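Local coordinates for protein formate dehydrogenase subunit beta (Desulfovibrio gigas, PDB 1H0H) that carries electrons through three [4Fe-4S] clusters as the electron-transfer subunit of an enzyme that reversibly oxidises formate to carbon dioxide, at residues S1-A13 / R196-Y208. Numbering follows the deposited sequence.
Sequences SKGFFVDTTRCTA and RVIFLTAHNPKLY. With SF4 (iron/sulfur cluster), chain L.
V6 and F199 sit abreast on neighbouring parallel strands, 2-7 and 197-201, whose backbones alternate hydrogen bonds from F4 N to R196 O through L200 N to V6 O. Outward along V6, CB lies 3.6 Å from F199 CD2, CG1 is just as close to the same CD2, and CG2 rests over the ring face in a CH-pi contact while also meeting V197 CG1 at 3.8 Å. F4, on the same side, lays its CD1 against V197 CG2. The other side carries F5, whose CE1 meets L200 CB at 3.5 Å. Where the strands part, T8 takes over: chi1 of 66° sets OG1 between the backbone N and the carbonyl carbon, turned to L200 O, and it donates in the carbonyl plane, on a lone pair, at 2.7 Å. A water that donates to T8 OG1 also lies 2.6 Å from Y208 OH. At the start, R196 stretches back so that NH1 donates to K2 O (2.9 Å). Beyond the turn, C11 SG binds an iron of cluster 1, and F4 borders cluster 2. In the mixed sheet, 161-163 and 188-189 run antiparallel outside this central pair; helix 166-180 covers the F5 and L200 side, and strand 62-70 approaches V6 and F199.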
loop_
_atom_site.group_PDB
_atom_site.type_symbol
_atom_site.label_atom_id
_atom_site.label_comp_id
_atom_site.label_asym_id
_atom_site.label_seq_id
_atom_site.Cartn_x
_atom_site.Cartn_y
_atom_site.Cartn_z
ATOM N N SER B 1 -15.695 23.106 32.760
ATOM C CA SER B 1 -16.592 22.575 31.702
ATOM C C SER B 1 -15.806 22.435 30.401
ATOM O O SER B 1 -14.822 23.162 30.162
ATOM C CB SER B 1 -17.796 23.475 31.511
ATOM O OG SER B 1 -17.408 24.785 31.108
ATOM N N LYS B 2 -16.273 21.517 29.561
ATOM C CA LYS B 2 -15.571 21.120 28.362
ATOM C C LYS B 2 -16.092 21.708 27.067
ATOM O O LYS B 2 -17.173 22.275 27.006
ATOM C CB LYS B 2 -15.548 19.584 28.253
ATOM C CG LYS B 2 -15.007 18.913 29.502
ATOM C CD LYS B 2 -13.526 19.215 29.731
ATOM C CE LYS B 2 -12.981 18.229 30.766
ATOM N NZ LYS B 2 -11.609 18.548 31.237
ATOM N N GLY B 3 -15.266 21.575 26.034
ATOM C CA GLY B 3 -15.608 22.038 24.714
ATOM C C GLY B 3 -14.823 21.292 23.659
ATOM O O GLY B 3 -13.952 20.478 23.973
ATOM N N PHE B 4 -15.140 21.599 22.411
ATOM C CA PHE B 4 -14.501 21.018 21.250
ATOM C C PHE B 4 -14.238 22.159 20.297
ATOM O O PHE B 4 -15.006 23.137 20.226
ATOM C CB PHE B 4 -15.470 20.088 20.482
ATOM C CG PHE B 4 -15.872 18.803 21.189
ATOM C CD1 PHE B 4 -16.738 18.820 22.268
ATOM C CD2 PHE B 4 -15.448 17.553 20.693
ATOM C CE1 PHE B 4 -17.147 17.602 22.884
ATOM C CE2 PHE B 4 -15.847 16.354 21.296
ATOM C CZ PHE B 4 -16.704 16.383 22.407
ATOM N N PHE B 5 -13.164 22.039 19.536
ATOM C CA PHE B 5 -12.963 22.915 18.408
ATOM C C PHE B 5 -12.842 21.985 17.195
ATOM O O PHE B 5 -11.964 21.136 17.157
ATOM C CB PHE B 5 -11.713 23.779 18.531
ATOM C CG PHE B 5 -11.341 24.475 17.242
ATOM C CD1 PHE B 5 -12.301 25.154 16.503
ATOM C CD2 PHE B 5 -10.050 24.412 16.748
ATOM C CE1 PHE B 5 -11.969 25.804 15.299
ATOM C CE2 PHE B 5 -9.712 25.042 15.545
ATOM C CZ PHE B 5 -10.688 25.746 14.826
ATOM N N VAL B 6 -13.743 22.132 16.231
ATOM C CA VAL B 6 -13.679 21.324 15.017
ATOM C C VAL B 6 -13.230 22.197 13.846
ATOM O O VAL B 6 -13.955 23.088 13.397
ATOM C CB VAL B 6 -15.043 20.691 14.707
ATOM C CG1 VAL B 6 -14.924 19.711 13.549
ATOM C CG2 VAL B 6 -15.643 20.011 15.963
ATOM N N ASP B 7 -12.017 21.965 13.362
ATOM C CA ASP B 7 -11.493 22.762 12.271
ATOM C C ASP B 7 -11.762 22.013 10.976
ATOM O O ASP B 7 -10.978 21.140 10.614
ATOM C CB ASP B 7 -9.993 22.983 12.480
ATOM C CG ASP B 7 -9.373 23.856 11.430
ATOM O OD1 ASP B 7 -10.062 24.227 10.457
ATOM O OD2 ASP B 7 -8.181 24.217 11.492
ATOM N N THR B 8 -12.873 22.325 10.294
ATOM C CA THR B 8 -13.212 21.626 9.045
ATOM C C THR B 8 -12.159 21.814 7.963
ATOM O O THR B 8 -12.061 20.999 7.032
ATOM C CB THR B 8 -14.594 22.045 8.486
ATOM O OG1 THR B 8 -14.551 23.419 8.078
ATOM C CG2 THR B 8 -15.681 21.975 9.564
ATOM N N THR B 9 -11.323 22.837 8.082
ATOM C CA THR B 9 -10.325 23.025 7.040
ATOM C C THR B 9 -9.246 21.936 7.098
ATOM O O THR B 9 -8.456 21.814 6.179
ATOM C CB THR B 9 -9.653 24.417 7.074
ATOM O OG1 THR B 9 -8.760 24.528 8.208
ATOM C CG2 THR B 9 -10.678 25.524 7.244
ATOM N N ARG B 10 -9.200 21.178 8.190
ATOM C CA ARG B 10 -8.221 20.098 8.292
ATOM C C ARG B 10 -8.818 18.698 8.104
ATOM O O ARG B 10 -8.076 17.717 8.110
ATOM C CB ARG B 10 -7.482 20.143 9.636
ATOM C CG ARG B 10 -6.755 21.441 9.913
ATOM C CD ARG B 10 -5.996 21.423 11.214
ATOM N NE ARG B 10 -4.865 20.504 11.182
ATOM C CZ ARG B 10 -3.636 20.899 10.876
ATOM N NH1 ARG B 10 -3.442 22.177 10.572
ATOM N NH2 ARG B 10 -2.606 20.035 10.869
ATOM N N CYS B 11 -10.128 18.593 7.929
ATOM C CA CYS B 11 -10.786 17.280 7.808
ATOM C C CYS B 11 -10.611 16.678 6.417
ATOM O O CYS B 11 -10.841 17.333 5.408
ATOM C CB CYS B 11 -12.285 17.431 8.148
ATOM S SG CYS B 11 -13.326 15.965 7.926
ATOM N N THR B 12 -10.216 15.421 6.353
ATOM C CA THR B 12 -10.058 14.763 5.070
ATOM C C THR B 12 -11.226 13.829 4.789
ATOM O O THR B 12 -11.204 13.096 3.806
ATOM C CB THR B 12 -8.756 13.972 5.040
ATOM O OG1 THR B 12 -8.697 13.155 6.214
ATOM C CG2 THR B 12 -7.553 14.904 5.127
ATOM N N ALA B 13 -12.231 13.862 5.656
ATOM C CA ALA B 13 -13.378 12.979 5.529
ATOM C C ALA B 13 -12.924 11.503 5.522
ATOM O O ALA B 13 -13.476 10.658 4.807
ATOM C CB ALA B 13 -14.221 13.346 4.293
ATOM N N ARG B 196 -20.887 24.352 22.782
ATOM C CA ARG B 196 -19.606 23.832 23.253
ATOM C C ARG B 196 -18.796 23.166 22.135
ATOM O O ARG B 196 -17.573 23.085 22.210
ATOM C CB ARG B 196 -19.803 22.868 24.423
ATOM C CG ARG B 196 -20.253 23.574 25.705
ATOM C CD ARG B 196 -20.634 22.596 26.809
ATOM N NE ARG B 196 -21.100 23.325 27.967
ATOM C CZ ARG B 196 -20.288 23.929 28.820
ATOM N NH1 ARG B 196 -18.984 23.846 28.622
ATOM N NH2 ARG B 196 -20.766 24.620 29.864
ATOM N N VAL B 197 -19.476 22.696 21.102
ATOM C CA VAL B 197 -18.791 22.145 19.948
ATOM C C VAL B 197 -18.698 23.260 18.911
ATOM O O VAL B 197 -19.688 23.576 18.227
ATOM C CB VAL B 197 -19.528 20.910 19.372
ATOM C CG1 VAL B 197 -18.780 20.350 18.160
ATOM C CG2 VAL B 197 -19.649 19.813 20.417
ATOM N N ILE B 198 -17.512 23.858 18.781
ATOM C CA ILE B 198 -17.344 25.007 17.901
ATOM C C ILE B 198 -16.715 24.659 16.535
ATOM O O ILE B 198 -15.538 24.289 16.482
ATOM C CB ILE B 198 -16.496 26.108 18.574
ATOM C CG1 ILE B 198 -17.062 26.504 19.946
ATOM C CG2 ILE B 198 -16.404 27.343 17.630
ATOM C CD1 ILE B 198 -16.111 27.401 20.789
ATOM N N PHE B 199 -17.490 24.758 15.450
ATOM C CA PHE B 199 -16.957 24.508 14.101
ATOM C C PHE B 199 -16.424 25.772 13.419
ATOM O O PHE B 199 -17.062 26.841 13.474
ATOM C CB PHE B 199 -18.001 23.937 13.160
ATOM C CG PHE B 199 -18.524 22.596 13.548
ATOM C CD1 PHE B 199 -19.541 22.492 14.475
ATOM C CD2 PHE B 199 -18.046 21.436 12.928
ATOM C CE1 PHE B 199 -20.060 21.275 14.793
ATOM C CE2 PHE B 199 -18.556 20.202 13.252
ATOM C CZ PHE B 199 -19.557 20.119 14.202
ATOM N N LEU B 200 -15.253 25.638 12.801
ATOM C CA LEU B 200 -14.695 26.667 11.949
ATOM C C LEU B 200 -14.977 26.240 10.527
ATOM O O LEU B 200 -14.740 25.076 10.173
ATOM C CB LEU B 200 -13.178 26.799 12.134
ATOM C CG LEU B 200 -12.454 27.684 11.105
ATOM C CD1 LEU B 200 -12.955 29.133 11.177
ATOM C CD2 LEU B 200 -10.956 27.675 11.287
ATOM N N THR B 201 -15.529 27.149 9.731
ATOM C CA THR B 201 -15.736 26.906 8.307
ATOM C C THR B 201 -14.988 27.961 7.545
ATOM O O THR B 201 -14.766 29.059 8.062
ATOM C CB THR B 201 -17.224 26.903 7.913
ATOM O OG1 THR B 201 -17.898 28.072 8.423
ATOM C CG2 THR B 201 -17.927 25.713 8.526
ATOM N N ALA B 202 -14.587 27.634 6.318
ATOM C CA ALA B 202 -13.825 28.563 5.507
ATOM C C ALA B 202 -14.724 29.393 4.587
ATOM O O ALA B 202 -14.266 30.319 3.956
ATOM C CB ALA B 202 -12.763 27.815 4.696
ATOM N N HIS B 203 -15.996 29.029 4.518
ATOM C CA HIS B 203 -16.956 29.707 3.664
ATOM C C HIS B 203 -18.300 29.695 4.363
ATOM O O HIS B 203 -18.432 29.137 5.445
ATOM C CB HIS B 203 -17.092 28.968 2.320
ATOM C CG HIS B 203 -15.784 28.573 1.724
ATOM N ND1 HIS B 203 -15.110 29.361 0.823
ATOM C CD2 HIS B 203 -15.007 27.485 1.932
ATOM C CE1 HIS B 203 -13.977 28.771 0.486
ATOM N NE2 HIS B 203 -13.894 27.628 1.145
ATOM N N ASN B 204 -19.293 30.310 3.738
ATOM C CA ASN B 204 -20.654 30.280 4.240
ATOM C C ASN B 204 -21.008 28.898 4.818
ATOM O O ASN B 204 -20.961 27.898 4.103
ATOM C CB ASN B 204 -21.588 30.598 3.084
ATOM C CG ASN B 204 -23.046 30.448 3.446
ATOM O OD1 ASN B 204 -23.395 30.309 4.613
ATOM N ND2 ASN B 204 -23.920 30.485 2.420
ATOM N N PRO B 205 -21.282 28.851 6.123
ATOM C CA PRO B 205 -21.675 27.630 6.845
ATOM C C PRO B 205 -22.708 26.745 6.150
ATOM O O PRO B 205 -22.620 25.502 6.200
ATOM C CB PRO B 205 -22.259 28.188 8.153
ATOM C CG PRO B 205 -21.465 29.399 8.422
ATOM C CD PRO B 205 -21.135 29.997 7.044
ATOM N N LYS B 206 -23.658 27.383 5.479
ATOM C CA LYS B 206 -24.722 26.681 4.788
ATOM C C LYS B 206 -24.229 25.903 3.552
ATOM O O LYS B 206 -24.948 25.069 2.996
ATOM C CB LYS B 206 -25.875 27.647 4.483
ATOM C CG LYS B 206 -26.698 28.012 5.740
ATOM C CD LYS B 206 -27.787 29.044 5.433
ATOM C CE LYS B 206 -28.632 29.370 6.647
ATOM N NZ LYS B 206 -27.813 29.609 7.886
ATOM N N LEU B 207 -23.009 26.172 3.127
ATOM C CA LEU B 207 -22.406 25.403 2.038
ATOM C C LEU B 207 -21.887 24.083 2.606
ATOM O O LEU B 207 -21.684 23.111 1.871
ATOM C CB LEU B 207 -21.262 26.176 1.388
ATOM C CG LEU B 207 -21.713 27.419 0.640
ATOM C CD1 LEU B 207 -20.541 28.211 0.161
ATOM C CD2 LEU B 207 -22.601 27.005 -0.508
ATOM N N TYR B 208 -21.691 24.039 3.913
ATOM C CA TYR B 208 -21.273 22.791 4.568
ATOM C C TYR B 208 -22.476 21.969 5.004
ATOM O O TYR B 208 -22.507 20.743 4.839
ATOM C CB TYR B 208 -20.402 23.058 5.794
ATOM C CG TYR B 208 -19.034 23.636 5.496
ATOM C CD1 TYR B 208 -18.884 24.962 5.077
ATOM C CD2 TYR B 208 -17.891 22.864 5.659
ATOM C CE1 TYR B 208 -17.628 25.490 4.806
ATOM C CE2 TYR B 208 -16.622 23.393 5.414
ATOM C CZ TYR B 208 -16.492 24.698 4.983
ATOM O OH TYR B 208 -15.225 25.208 4.722
HETATM FE FE1 SF4 L . -10.921 13.931 11.647
HETATM FE FE2 SF4 L . -13.451 12.843 11.331
HETATM FE FE3 SF4 L . -12.471 14.602 9.447
HETATM FE FE4 SF4 L . -11.330 12.021 9.715
HETATM S S1 SF4 L . -13.433 12.518 9.058
HETATM S S2 SF4 L . -10.226 14.072 9.443
HETATM S S3 SF4 L . -11.616 11.740 11.996
HETATM S S4 SF4 L . -12.945 15.037 11.725
HETATM O O HOH W 1 -13.313 23.516 5.346
#